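PDB 1VPR: dinoflagellate luciferase from Lingulodinium polyedrum, which catalyses, as one of three homologous luciferase domains, the oxidation of dinoflagellate luciferin by molecular oxygen, giving blue light of 475 nm in the night phase. Local coordinates for residues A[83-88]-A[164-169]; A[148-153]-A[259-264]; A[230-235]-A[250-255]. All coordinates share one frame; numbering follows the deposited sequence.

Contact 1 (A[83-88]-A[164-169]); sequences DPYGSE and RWITVS
Tyr85 and Ile166 meet at about a right angle, the methyl CG2 of Ile166 set obliquely against the phenol end of the ring. It lies 3.5 Å from Tyr85 OH and also touches CE2 and CZ. The same methyl reaches the neighbouring proline, with Pro84 CB 4.0 Å from Ile166 CG2, so one branch of a single isoleucine serves both residues of the loop. With CG1 of Ile166 anti to the carbonyl carbon (chi1 -69°), CG2 stands anti to the backbone N, and this puts the methyl at the loop.

At the rim of the tyrosine ring, in its plane, lies a backbone carbonyl: Tyr85 CE2 is 3.6 Å from Thr167 O. Water 1, also in that plane, joins the two groups, accepting from Tyr85 OH (2.5 Å) and donating to Thr167 O at 2.9 Å. On the proline side, Val168 brings CG1 to 3.5 Å from Pro84 O, a contact of methyl with carbonyl oxygen.

A type I turn from Asp83 to Gly86 presents Pro84 and Tyr85 to the strand; Gly86 N closes it with a bond of 3.1 Å to Asp83 O. Gly86 is then the N-cap of helix 87-100, whose Val89 and Thr93 pack against Val168. From the strand, CB of Thr167 points away from the loop, and its OG1 is bonded to Gly204 O. Ile166 is tied through its backbone to Val304 and Thr167 to Met205, which fixes the strand between its two neighbours. A classic beta bulge follows, two residues, Val168 and Ser169, standing opposite the single Phe302 of strand 297-307. The contact thus lays the turn leading into a helix against a bulged strand of the antiparallel beta barrel that marks the luciferase catalytic domain as a calycin.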
ATOM      1  N   ASP A  83       9.235   7.444 -21.288  1.00 19.72           N
ATOM      2  CA  ASP A  83       8.746   8.767 -20.914  1.00 19.32           C
ATOM      3  C   ASP A  83       7.409   8.692 -20.171  1.00 20.01           C
ATOM      4  O   ASP A  83       6.387   9.183 -20.666  1.00 19.77           O
ATOM      5  CB  ASP A  83       8.582   9.597 -22.188  1.00 20.53           C
ATOM      6  CG  ASP A  83       8.405  11.072 -21.908  1.00 22.46           C
ATOM      7  OD1 ASP A  83       7.991  11.777 -22.844  1.00 28.68           O
ATOM      8  OD2 ASP A  83       8.674  11.523 -20.771  1.00 23.29           O
ATOM      9  N   PRO A  84       7.393   8.086 -18.973  1.00 18.30           N
ATOM     10  CA  PRO A  84       6.138   7.975 -18.208  1.00 19.88           C
ATOM     11  C   PRO A  84       5.459   9.304 -17.855  1.00 19.34           C
ATOM     12  O   PRO A  84       4.234   9.367 -17.723  1.00 18.06           O
ATOM     13  CB  PRO A  84       6.559   7.186 -16.950  1.00 19.75           C
ATOM     14  CG  PRO A  84       8.040   7.527 -16.796  1.00 19.52           C
ATOM     15  CD  PRO A  84       8.519   7.473 -18.238  1.00 20.71           C
ATOM     16  N   TYR A  85       6.247  10.364 -17.716  1.00 18.22           N
ATOM     17  CA  TYR A  85       5.674  11.664 -17.375  1.00 21.48           C
ATOM     18  C   TYR A  85       5.438  12.555 -18.582  1.00 22.34           C
ATOM     19  O   TYR A  85       5.090  13.729 -18.425  1.00 24.02           O
ATOM     20  CB  TYR A  85       6.592  12.373 -16.375  1.00 21.44           C
ATOM     21  CG  TYR A  85       6.833  11.566 -15.110  1.00 20.72           C
ATOM     22  CD1 TYR A  85       8.085  11.543 -14.507  1.00 19.91           C
ATOM     23  CD2 TYR A  85       5.794  10.865 -14.504  1.00 20.19           C
ATOM     24  CE1 TYR A  85       8.307  10.836 -13.311  1.00 23.51           C
ATOM     25  CE2 TYR A  85       5.999  10.155 -13.308  1.00 19.85           C
ATOM     26  CZ  TYR A  85       7.258  10.149 -12.726  1.00 21.73           C
ATOM     27  OH  TYR A  85       7.464   9.460 -11.563  1.00 23.14           O
ATOM     28  N   GLY A  86       5.604  11.994 -19.778  1.00 23.56           N
ATOM     29  CA  GLY A  86       5.406  12.742 -21.013  1.00 23.11           C
ATOM     30  C   GLY A  86       3.958  13.054 -21.356  1.00 25.75           C
ATOM     31  O   GLY A  86       3.030  12.463 -20.797  1.00 25.61           O
ATOM     32  N   SER A  87       3.764  13.970 -22.304  1.00 26.09           N
ATOM     33  CA  SER A  87       2.423  14.392 -22.693  1.00 27.12           C
ATOM     34  C   SER A  87       1.559  13.271 -23.243  1.00 26.02           C
ATOM     35  O   SER A  87       0.347  13.262 -23.047  1.00 23.64           O
ATOM     36  CB  SER A  87       2.506  15.545 -23.707  1.00 29.21           C
ATOM     37  OG  SER A  87       3.335  15.210 -24.809  1.00 33.60           O
ATOM     38  N   GLU A  88       2.184  12.314 -23.917  1.00 26.30           N
ATOM     39  CA  GLU A  88       1.447  11.197 -24.491  1.00 26.82           C
ATOM     40  C   GLU A  88       0.759  10.375 -23.413  1.00 25.01           C
ATOM     41  O   GLU A  88      -0.437  10.124 -23.485  1.00 24.49           O
ATOM     42  CB  GLU A  88       2.398  10.292 -25.255  1.00 32.32           C
ATOM     43  CG  GLU A  88       1.955   9.985 -26.659  1.00 39.52           C
ATOM     44  CD  GLU A  88       2.366  11.063 -27.643  1.00 43.33           C
ATOM     45  OE1 GLU A  88       1.583  12.030 -27.845  1.00 43.65           O
ATOM     46  OE2 GLU A  88       3.488  10.934 -28.207  1.00 45.27           O
ATOM     47  N   ARG A 164       8.175  -3.065 -12.813  1.00 12.31           N
ATOM     48  CA  ARG A 164       8.207  -1.774 -12.152  1.00 11.55           C
ATOM     49  C   ARG A 164       7.129  -0.895 -12.781  1.00 12.25           C
ATOM     50  O   ARG A 164       7.014  -0.790 -14.025  1.00 11.20           O
ATOM     51  CB  ARG A 164       9.602  -1.130 -12.270  1.00  9.50           C
ATOM     52  CG  ARG A 164       9.724   0.158 -11.465  1.00 12.12           C
ATOM     53  CD  ARG A 164      11.191   0.525 -11.271  1.00 13.54           C
ATOM     54  NE  ARG A 164      11.830   0.763 -12.564  1.00 14.58           N
ATOM     55  CZ  ARG A 164      11.791   1.927 -13.214  1.00 16.37           C
ATOM     56  NH1 ARG A 164      11.159   2.975 -12.696  1.00 13.94           N
ATOM     57  NH2 ARG A 164      12.345   2.026 -14.408  1.00 17.76           N
ATOM     58  N   TRP A 165       6.318  -0.297 -11.909  1.00 11.58           N
ATOM     59  CA  TRP A 165       5.180   0.536 -12.307  1.00 13.42           C
ATOM     60  C   TRP A 165       5.382   1.936 -11.795  1.00 12.08           C
ATOM     61  O   TRP A 165       5.780   2.117 -10.652  1.00 13.52           O
ATOM     62  CB  TRP A 165       3.895  -0.029 -11.692  1.00 14.15           C
ATOM     63  CG  TRP A 165       3.638  -1.459 -12.080  1.00 12.88           C
ATOM     64  CD1 TRP A 165       4.224  -2.582 -11.544  1.00 16.33           C
ATOM     65  CD2 TRP A 165       2.768  -1.916 -13.112  1.00 12.88           C
ATOM     66  NE1 TRP A 165       3.757  -3.713 -12.189  1.00 13.52           N
ATOM     67  CE2 TRP A 165       2.866  -3.328 -13.156  1.00 13.22           C
ATOM     68  CE3 TRP A 165       1.905  -1.270 -14.010  1.00 11.57           C
ATOM     69  CZ2 TRP A 165       2.138  -4.108 -14.071  1.00 13.57           C
ATOM     70  CZ3 TRP A 165       1.173  -2.056 -14.925  1.00 12.63           C
ATOM     71  CH2 TRP A 165       1.298  -3.453 -14.944  1.00 14.52           C
ATOM     72  N   ILE A 166       5.115   2.926 -12.631  1.00 14.35           N
ATOM     73  CA  ILE A 166       5.289   4.312 -12.224  1.00 14.42           C
ATOM     74  C   ILE A 166       3.942   5.032 -12.166  1.00 14.33           C
ATOM     75  O   ILE A 166       3.168   5.036 -13.127  1.00 13.33           O
ATOM     76  CB  ILE A 166       6.236   5.059 -13.207  1.00 13.02           C
ATOM     77  CG1 ILE A 166       7.663   4.536 -13.058  1.00 13.93           C
ATOM     78  CG2 ILE A 166       6.174   6.570 -12.970  1.00 14.28           C
ATOM     79  CD1 ILE A 166       8.240   4.693 -11.640  1.00 17.58           C
ATOM     80  N   THR A 167       3.674   5.651 -11.025  1.00 14.94           N
ATOM     81  CA  THR A 167       2.435   6.383 -10.808  1.00 14.74           C
ATOM     82  C   THR A 167       2.278   7.567 -11.752  1.00 14.98           C
ATOM     83  O   THR A 167       3.176   8.437 -11.841  1.00 14.10           O
ATOM     84  CB  THR A 167       2.380   6.912  -9.378  1.00 15.78           C
ATOM     85  OG1 THR A 167       2.592   5.825  -8.468  1.00 16.71           O
ATOM     86  CG2 THR A 167       1.033   7.583  -9.112  1.00 13.02           C
ATOM     87  N   VAL A 168       1.131   7.629 -12.429  1.00 11.44           N
ATOM     88  CA  VAL A 168       0.885   8.729 -13.345  1.00 13.39           C
ATOM     89  C   VAL A 168      -0.356   9.523 -12.949  1.00 14.42           C
ATOM     90  O   VAL A 168      -0.666  10.560 -13.531  1.00 16.11           O
ATOM     91  CB  VAL A 168       0.813   8.245 -14.841  1.00 13.88           C
ATOM     92  CG1 VAL A 168       2.203   7.795 -15.296  1.00 13.25           C
ATOM     93  CG2 VAL A 168      -0.206   7.091 -15.008  1.00 17.53           C
ATOM     94  N   SER A 169      -1.061   9.058 -11.933  1.00 16.40           N
ATOM     95  CA  SER A 169      -2.225   9.798 -11.465  1.00 18.04           C
ATOM     96  C   SER A 169      -2.604   9.347 -10.078  1.00 18.47           C
ATOM     97  O   SER A 169      -2.585   8.151  -9.775  1.00 18.63           O
ATOM     98  CB  SER A 169      -3.425   9.616 -12.391  1.00 17.66           C
ATOM     99  OG  SER A 169      -4.539  10.308 -11.843  1.00 22.11           O
TER
HETATM  100  O   HOH W   1       5.552   8.586 -10.222  1.00 19.53           O

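Contact 2 (A[148-153]-A[259-264])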
ATOM      1  N   GLY A 148     -18.952 -10.423  -0.553  1.00 19.75           N
ATOM      2  CA  GLY A 148     -18.652 -10.213  -1.968  1.00 18.78           C
ATOM      3  C   GLY A 148     -17.195 -10.418  -2.354  1.00 20.02           C
ATOM      4  O   GLY A 148     -16.839 -10.306  -3.528  1.00 18.17           O
ATOM      5  N   LEU A 149     -16.333 -10.708  -1.386  1.00 19.40           N
ATOM      6  CA  LEU A 149     -14.935 -10.943  -1.732  1.00 19.60           C
ATOM      7  C   LEU A 149     -14.820 -12.328  -2.355  1.00 20.45           C
ATOM      8  O   LEU A 149     -15.293 -13.306  -1.788  1.00 20.35           O
ATOM      9  CB  LEU A 149     -14.038 -10.871  -0.486  1.00 16.77           C
ATOM     10  CG  LEU A 149     -12.537 -11.067  -0.746  1.00 17.03           C
ATOM     11  CD1 LEU A 149     -11.988  -9.860  -1.493  1.00 15.88           C
ATOM     12  CD2 LEU A 149     -11.799 -11.260   0.583  1.00 16.48           C
ATOM     13  N   PRO A 150     -14.198 -12.429  -3.540  1.00 20.39           N
ATOM     14  CA  PRO A 150     -14.072 -13.755  -4.140  1.00 21.02           C
ATOM     15  C   PRO A 150     -13.172 -14.634  -3.293  1.00 22.13           C
ATOM     16  O   PRO A 150     -12.299 -14.134  -2.583  1.00 20.18           O
ATOM     17  CB  PRO A 150     -13.467 -13.464  -5.511  1.00 22.05           C
ATOM     18  CG  PRO A 150     -12.699 -12.160  -5.283  1.00 23.30           C
ATOM     19  CD  PRO A 150     -13.668 -11.382  -4.430  1.00 20.40           C
ATOM     20  N   GLU A 151     -13.396 -15.946  -3.354  1.00 22.74           N
ATOM     21  CA  GLU A 151     -12.589 -16.895  -2.602  1.00 24.60           C
ATOM     22  C   GLU A 151     -11.314 -17.126  -3.385  1.00 24.75           C
ATOM     23  O   GLU A 151     -11.265 -16.876  -4.596  1.00 24.64           O
ATOM     24  CB  GLU A 151     -13.353 -18.204  -2.391  1.00 23.44           C
ATOM     25  CG  GLU A 151     -14.585 -17.981  -1.526  1.00 28.15           C
ATOM     26  CD  GLU A 151     -15.394 -19.243  -1.281  1.00 27.21           C
ATOM     27  OE1 GLU A 151     -15.206 -20.228  -2.018  1.00 28.96           O
ATOM     28  OE2 GLU A 151     -16.225 -19.235  -0.351  1.00 27.13           O
ATOM     29  N   PRO A 152     -10.259 -17.592  -2.710  1.00 24.78           N
ATOM     30  CA  PRO A 152      -8.998 -17.823  -3.423  1.00 25.31           C
ATOM     31  C   PRO A 152      -8.949 -19.191  -4.109  1.00 25.50           C
ATOM     32  O   PRO A 152      -9.816 -20.033  -3.891  1.00 26.50           O
ATOM     33  CB  PRO A 152      -7.962 -17.693  -2.315  1.00 25.27           C
ATOM     34  CG  PRO A 152      -8.681 -18.327  -1.139  1.00 25.54           C
ATOM     35  CD  PRO A 152     -10.102 -17.796  -1.257  1.00 24.15           C
ATOM     36  N   GLY A 153      -7.932 -19.401  -4.932  1.00 23.90           N
ATOM     37  CA  GLY A 153      -7.780 -20.671  -5.617  1.00 23.27           C
ATOM     38  C   GLY A 153      -7.161 -20.468  -6.983  1.00 22.36           C
ATOM     39  O   GLY A 153      -6.314 -21.245  -7.403  1.00 21.84           O
ATOM     40  N   ARG A 259      -6.522  -9.084 -12.530  1.00 15.75           N
ATOM     41  CA  ARG A 259      -7.079  -8.237 -11.494  1.00 13.17           C
ATOM     42  C   ARG A 259      -6.927  -8.792 -10.092  1.00 13.65           C
ATOM     43  O   ARG A 259      -7.099  -9.980  -9.860  1.00 12.54           O
ATOM     44  CB  ARG A 259      -8.591  -7.969 -11.759  1.00 15.61           C
ATOM     45  CG  ARG A 259      -9.205  -7.082 -10.682  1.00 15.81           C
ATOM     46  CD  ARG A 259     -10.599  -6.553 -11.026  1.00 20.07           C
ATOM     47  NE  ARG A 259     -11.548  -7.635 -11.243  1.00 17.64           N
ATOM     48  CZ  ARG A 259     -12.863  -7.486 -11.131  1.00 20.61           C
ATOM     49  NH1 ARG A 259     -13.367  -6.303 -10.797  1.00 16.46           N
ATOM     50  NH2 ARG A 259     -13.667  -8.512 -11.376  1.00 19.58           N
ATOM     51  N   LYS A 260      -6.592  -7.926  -9.149  1.00 13.28           N
ATOM     52  CA  LYS A 260      -6.518  -8.335  -7.751  1.00 14.84           C
ATOM     53  C   LYS A 260      -7.666  -7.627  -7.054  1.00 12.98           C
ATOM     54  O   LYS A 260      -8.004  -6.481  -7.397  1.00 14.54           O
ATOM     55  CB  LYS A 260      -5.225  -7.867  -7.069  1.00 13.20           C
ATOM     56  CG  LYS A 260      -3.947  -8.470  -7.598  1.00 12.66           C
ATOM     57  CD  LYS A 260      -2.816  -8.072  -6.637  1.00 11.58           C
ATOM     58  CE  LYS A 260      -2.655  -6.534  -6.570  1.00 12.38           C
ATOM     59  NZ  LYS A 260      -1.533  -6.171  -5.677  1.00 14.45           N
ATOM     60  N   ILE A 261      -8.269  -8.295  -6.088  1.00 13.84           N
ATOM     61  CA  ILE A 261      -9.370  -7.709  -5.310  1.00 13.86           C
ATOM     62  C   ILE A 261      -9.047  -7.936  -3.839  1.00 12.40           C
ATOM     63  O   ILE A 261      -8.692  -9.043  -3.425  1.00 12.76           O
ATOM     64  CB  ILE A 261     -10.731  -8.365  -5.641  1.00 16.68           C
ATOM     65  CG1 ILE A 261     -11.054  -8.149  -7.117  1.00 17.46           C
ATOM     66  CG2 ILE A 261     -11.835  -7.732  -4.769  1.00 18.01           C
ATOM     67  CD1 ILE A 261     -12.327  -8.842  -7.575  1.00 23.23           C
ATOM     68  N   GLY A 262      -9.173  -6.893  -3.035  1.00 10.20           N
ATOM     69  CA  GLY A 262      -8.831  -7.048  -1.627  1.00 12.10           C
ATOM     70  C   GLY A 262      -9.490  -6.027  -0.738  1.00 10.78           C
ATOM     71  O   GLY A 262     -10.417  -5.317  -1.143  1.00 13.10           O
ATOM     72  N   PHE A 263      -9.020  -5.941   0.486  1.00 12.52           N
ATOM     73  CA  PHE A 263      -9.589  -4.986   1.421  1.00 12.96           C
ATOM     74  C   PHE A 263      -8.552  -4.774   2.496  1.00 14.35           C
ATOM     75  O   PHE A 263      -7.662  -5.619   2.672  1.00 13.24           O
ATOM     76  CB  PHE A 263     -10.852  -5.560   2.071  1.00 13.07           C
ATOM     77  CG  PHE A 263     -10.595  -6.778   2.879  1.00 14.10           C
ATOM     78  CD1 PHE A 263     -10.493  -8.034   2.265  1.00 12.82           C
ATOM     79  CD2 PHE A 263     -10.411  -6.683   4.258  1.00 13.94           C
ATOM     80  CE1 PHE A 263     -10.215  -9.165   3.016  1.00 12.42           C
ATOM     81  CE2 PHE A 263     -10.124  -7.820   5.018  1.00 13.50           C
ATOM     82  CZ  PHE A 263     -10.030  -9.046   4.407  1.00 12.67           C
ATOM     83  N   PHE A 264      -8.664  -3.656   3.213  1.00 14.23           N
ATOM     84  CA  PHE A 264      -7.747  -3.351   4.302  1.00 14.53           C
ATOM     85  C   PHE A 264      -8.541  -2.753   5.439  1.00 14.89           C
ATOM     86  O   PHE A 264      -9.265  -1.794   5.234  1.00 13.69           O
ATOM     87  CB  PHE A 264      -6.671  -2.337   3.886  1.00 13.39           C
ATOM     88  CG  PHE A 264      -5.680  -2.877   2.914  1.00 15.74           C
ATOM     89  CD1 PHE A 264      -5.954  -2.886   1.561  1.00 16.16           C
ATOM     90  CD2 PHE A 264      -4.508  -3.472   3.366  1.00 15.81           C
ATOM     91  CE1 PHE A 264      -5.085  -3.495   0.663  1.00 16.97           C
ATOM     92  CE2 PHE A 264      -3.633  -4.076   2.479  1.00 15.90           C
ATOM     93  CZ  PHE A 264      -3.922  -4.094   1.126  1.00 17.25           C
TER
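The Phe263 ring takes methyl CD2 of Leu149 obliquely, with Leu149 CD2 3.6 Å from Phe263 CE1 and CD1 next nearest. The two side chains cross at about a right angle. Around the same ring lie Pro146 and Trp265, the latter with its plane turned by about 85°. The other flat group, the Arg259 guanidinium, carries CD1 of Ile261 over the centre of one face, 3.8 Å above the plane; its nitrogens form salt bridges to Glu256 and Glu276.

With CG anti to the backbone N (chi1 -178°), Leu149 extends from the loop toward the strand and divides its methyls there: CD2 goes to the phenylalanine, while CD1 lies 3.9 Å from Ile261 CG2 and also nears Gly262 CA. Pro150 adds its ring, CG lying 4.0 Å from Ile261 CD1.

Every close side-chain pair here is carbon against carbon. The strand spends its backbone bonds on its sheet neighbours, Ile261 on Val253 and Phe263 on Val251, and Pro150 O turns to Tyr339 OH. The loop therefore lies on the barrel wall through apolar contact rather than extending the sheet.

Contact 3 (A[230-235]-A[250-255])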
ATOM      1  N   ARG A 230       6.983  -6.135   1.275  1.00 17.25           N
ATOM      2  CA  ARG A 230       6.090  -7.108   1.911  1.00 16.08           C
ATOM      3  C   ARG A 230       5.806  -8.229   0.916  1.00 16.02           C
ATOM      4  O   ARG A 230       5.830  -8.031  -0.301  1.00 14.05           O
ATOM      5  CB  ARG A 230       4.749  -6.479   2.363  1.00 15.98           C
ATOM      6  CG  ARG A 230       3.705  -6.252   1.253  1.00 14.92           C
ATOM      7  CD  ARG A 230       3.926  -4.951   0.514  1.00 14.71           C
ATOM      8  NE  ARG A 230       3.826  -3.814   1.437  1.00 17.39           N
ATOM      9  CZ  ARG A 230       4.786  -2.900   1.602  1.00 18.23           C
ATOM     10  NH1 ARG A 230       5.911  -2.991   0.912  1.00 16.86           N
ATOM     11  NH2 ARG A 230       4.623  -1.887   2.449  1.00 15.91           N
ATOM     12  N   THR A 231       5.591  -9.421   1.445  1.00 15.66           N
ATOM     13  CA  THR A 231       5.266 -10.582   0.617  1.00 17.03           C
ATOM     14  C   THR A 231       3.946 -11.129   1.155  1.00 15.97           C
ATOM     15  O   THR A 231       3.759 -11.235   2.372  1.00 16.13           O
ATOM     16  CB  THR A 231       6.336 -11.697   0.737  1.00 17.79           C
ATOM     17  OG1 THR A 231       7.576 -11.241   0.177  1.00 20.52           O
ATOM     18  CG2 THR A 231       5.909 -12.935  -0.023  1.00 17.51           C
ATOM     19  N   TRP A 232       3.034 -11.484   0.259  1.00 14.13           N
ATOM     20  CA  TRP A 232       1.759 -12.026   0.697  1.00 15.08           C
ATOM     21  C   TRP A 232       1.254 -13.078  -0.278  1.00 15.34           C
ATOM     22  O   TRP A 232       1.826 -13.273  -1.349  1.00 14.10           O
ATOM     23  CB  TRP A 232       0.715 -10.892   0.868  1.00 14.10           C
ATOM     24  CG  TRP A 232       0.702  -9.841  -0.198  1.00 13.48           C
ATOM     25  CD1 TRP A 232       1.167  -8.548  -0.086  1.00 15.40           C
ATOM     26  CD2 TRP A 232       0.251  -9.981  -1.559  1.00 15.19           C
ATOM     27  NE1 TRP A 232       1.044  -7.889  -1.283  1.00 15.75           N
ATOM     28  CE2 TRP A 232       0.490  -8.740  -2.207  1.00 15.91           C
ATOM     29  CE3 TRP A 232      -0.324 -11.029  -2.292  1.00 14.99           C
ATOM     30  CZ2 TRP A 232       0.177  -8.522  -3.555  1.00 18.74           C
ATOM     31  CZ3 TRP A 232      -0.636 -10.811  -3.641  1.00 14.83           C
ATOM     32  CH2 TRP A 232      -0.383  -9.570  -4.255  1.00 16.74           C
ATOM     33  N   LYS A 233       0.192 -13.779   0.102  1.00 14.77           N
ATOM     34  CA  LYS A 233      -0.379 -14.791  -0.778  1.00 14.33           C
ATOM     35  C   LYS A 233      -1.892 -14.567  -0.877  1.00 13.08           C
ATOM     36  O   LYS A 233      -2.552 -14.197   0.112  1.00 12.45           O
ATOM     37  CB  LYS A 233      -0.078 -16.209  -0.254  1.00 13.26           C
ATOM     38  CG  LYS A 233      -0.724 -17.334  -1.102  1.00 14.41           C
ATOM     39  CD  LYS A 233      -0.317 -18.738  -0.597  1.00 14.94           C
ATOM     40  CE  LYS A 233      -0.963 -19.817  -1.457  1.00 13.80           C
ATOM     41  NZ  LYS A 233      -0.284 -21.131  -1.313  1.00 13.67           N
ATOM     42  N   SER A 234      -2.421 -14.777  -2.077  1.00 13.98           N
ATOM     43  CA  SER A 234      -3.850 -14.630  -2.343  1.00 13.28           C
ATOM     44  C   SER A 234      -4.664 -15.254  -1.209  1.00 12.91           C
ATOM     45  O   SER A 234      -4.461 -16.410  -0.862  1.00 15.34           O
ATOM     46  CB  SER A 234      -4.176 -15.332  -3.664  1.00 15.72           C
ATOM     47  OG  SER A 234      -5.537 -15.208  -4.015  1.00 16.19           O
ATOM     48  N   GLY A 235      -5.564 -14.473  -0.616  1.00 14.31           N
ATOM     49  CA  GLY A 235      -6.436 -14.971   0.444  1.00 15.60           C
ATOM     50  C   GLY A 235      -5.874 -14.973   1.861  1.00 18.09           C
ATOM     51  O   GLY A 235      -6.581 -15.382   2.805  1.00 15.43           O
ATOM     52  N   GLY A 250      -4.813  -6.385   6.122  1.00 15.46           N
ATOM     53  CA  GLY A 250      -5.551  -6.561   4.885  1.00 13.84           C
ATOM     54  C   GLY A 250      -5.214  -7.832   4.156  1.00 12.97           C
ATOM     55  O   GLY A 250      -4.358  -8.590   4.597  1.00 10.90           O
ATOM     56  N   VAL A 251      -5.870  -8.032   3.018  1.00 12.77           N
ATOM     57  CA  VAL A 251      -5.716  -9.221   2.211  1.00 11.32           C
ATOM     58  C   VAL A 251      -5.869  -8.887   0.744  1.00 14.31           C
ATOM     59  O   VAL A 251      -6.684  -8.037   0.403  1.00 13.24           O
ATOM     60  CB  VAL A 251      -6.861 -10.261   2.532  1.00 14.00           C
ATOM     61  CG1 VAL A 251      -6.850 -11.370   1.496  1.00 12.25           C
ATOM     62  CG2 VAL A 251      -6.698 -10.845   3.937  1.00 10.44           C
ATOM     63  N   TRP A 252      -5.091  -9.542  -0.121  1.00 11.03           N
ATOM     64  CA  TRP A 252      -5.247  -9.385  -1.560  1.00 12.53           C
ATOM     65  C   TRP A 252      -5.653 -10.776  -2.024  1.00 14.22           C
ATOM     66  O   TRP A 252      -5.109 -11.791  -1.547  1.00 14.66           O
ATOM     67  CB  TRP A 252      -3.932  -9.078  -2.310  1.00 13.37           C
ATOM     68  CG  TRP A 252      -3.507  -7.664  -2.309  1.00 13.07           C
ATOM     69  CD1 TRP A 252      -2.383  -7.158  -1.743  1.00 14.98           C
ATOM     70  CD2 TRP A 252      -4.169  -6.568  -2.941  1.00 13.02           C
ATOM     71  NE1 TRP A 252      -2.294  -5.815  -1.981  1.00 14.89           N
ATOM     72  CE2 TRP A 252      -3.381  -5.425  -2.719  1.00 13.40           C
ATOM     73  CE3 TRP A 252      -5.361  -6.444  -3.672  1.00 14.24           C
ATOM     74  CZ2 TRP A 252      -3.731  -4.162  -3.209  1.00 13.89           C
ATOM     75  CZ3 TRP A 252      -5.714  -5.198  -4.155  1.00 14.81           C
ATOM     76  CH2 TRP A 252      -4.899  -4.068  -3.921  1.00 13.77           C
ATOM     77  N   VAL A 253      -6.611 -10.831  -2.931  1.00 15.09           N
ATOM     78  CA  VAL A 253      -7.027 -12.099  -3.521  1.00 15.49           C
ATOM     79  C   VAL A 253      -6.723 -11.914  -5.014  1.00 13.51           C
ATOM     80  O   VAL A 253      -6.889 -10.821  -5.556  1.00 13.93           O
ATOM     81  CB  VAL A 253      -8.543 -12.364  -3.337  1.00 14.16           C
ATOM     82  CG1 VAL A 253      -8.899 -13.764  -3.940  1.00 16.49           C
ATOM     83  CG2 VAL A 253      -8.895 -12.324  -1.813  1.00 14.21           C
ATOM     84  N   LEU A 254      -6.266 -12.970  -5.666  1.00 14.11           N
ATOM     85  CA  LEU A 254      -5.934 -12.922  -7.093  1.00 14.65           C
ATOM     86  C   LEU A 254      -6.857 -13.965  -7.754  1.00 15.53           C
ATOM     87  O   LEU A 254      -6.438 -15.053  -8.118  1.00 15.55           O
ATOM     88  CB  LEU A 254      -4.452 -13.293  -7.286  1.00 15.53           C
ATOM     89  CG  LEU A 254      -3.349 -12.239  -7.045  1.00 18.48           C
ATOM     90  CD1 LEU A 254      -3.602 -11.433  -5.782  1.00 15.99           C
ATOM     91  CD2 LEU A 254      -2.009 -12.949  -6.955  1.00 14.95           C
ATOM     92  N   PRO A 255      -8.131 -13.605  -7.954  1.00 16.09           N
ATOM     93  CA  PRO A 255      -9.149 -14.477  -8.541  1.00 17.51           C
ATOM     94  C   PRO A 255      -9.179 -14.546 -10.053  1.00 18.67           C
ATOM     95  O   PRO A 255      -9.877 -15.397 -10.620  1.00 17.97           O
ATOM     96  CB  PRO A 255     -10.425 -13.850  -8.014  1.00 16.76           C
ATOM     97  CG  PRO A 255     -10.099 -12.363  -8.259  1.00 14.86           C
ATOM     98  CD  PRO A 255      -8.690 -12.259  -7.710  1.00 15.75           C
TER
HETATM   99  O   HOH W   2       0.667  -4.718  -1.844  1.00  1.13           O
HETATM  100  O   HOH W   3      -2.874 -11.348   0.581  1.00 11.16           O
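Trp232 and Trp252 meet within the calycin beta barrel, where strand 229-233 ends and passes steeply across strand 247-253. Trp252 CD1 sits over one face of the Trp232 indole, offset toward the rim and 3.3 Å from Trp232 CE2. The rings are oblique, with planes at 42°, and Trp252 CB stands over the six-membered ring of Trp232 in a CH-pi contact. Both indole nitrogens donate to one molecule, water 2, at 3.2 Å from Trp232 NE1 and from Trp252 NE1. Elsewhere Trp232 stacks on Phe238, and Trp252 has a cation-pi contact with Lys260.

Two direct hydrogen bonds cross where the first strand has given way to loop, one of them between backbones. Gly235 N donates to Trp252 O (2.9 Å), tilted 22° from the carbonyl plane. That oxygen also receives the CA-H of Ser234, with Ser234 CA 3.2 Å from Trp252 O. Leu254 N, past the end of its strand, is satisfied by a side chain instead: it donates to Ser234 OG at 2.9 Å in a nearly straight bond of 165°. The hydroxyl oxygen lies anti to its own backbone N, which turns it toward Leu254. Water 3 accepts from Trp252 N and lies within hydrogen-bonding distance of Lys233 O. Gly235 O takes the hydroxyl of Thr341. At the positive phi of Gly235 a CB would press on the carbonyl O of Ser234, which calls for glycine, and CG1 of Val251 packs on its backbone. Beside the tryptophans, Leu254 crosses Trp232 at about a right angle, its CD1 3.7 Å from Trp232 CZ3.

All three contacts lie in the luciferase catalytic domain and reach the same antiparallel barrel sheet. Contacts 2 and 3 are neighbours, their centres about 8 Å apart: strands 259-266 and 247-253 are antiparallel neighbours in the sheet, and Lys260 packs on Leu254 and Trp252 between the two contacts. Contact 1 lies about 26 to 27 Å away by centres, on strand 163-169. Along the chain, contact 3 is nested within the loop closed by contact 2, whereas contacts 1 and 2 alternate and contact 1 closes before contact 3 opens. Loops from before the first barrel strand therefore fold back on separated parts of the wall, while contact 3 joins strand ends within the barrel itself.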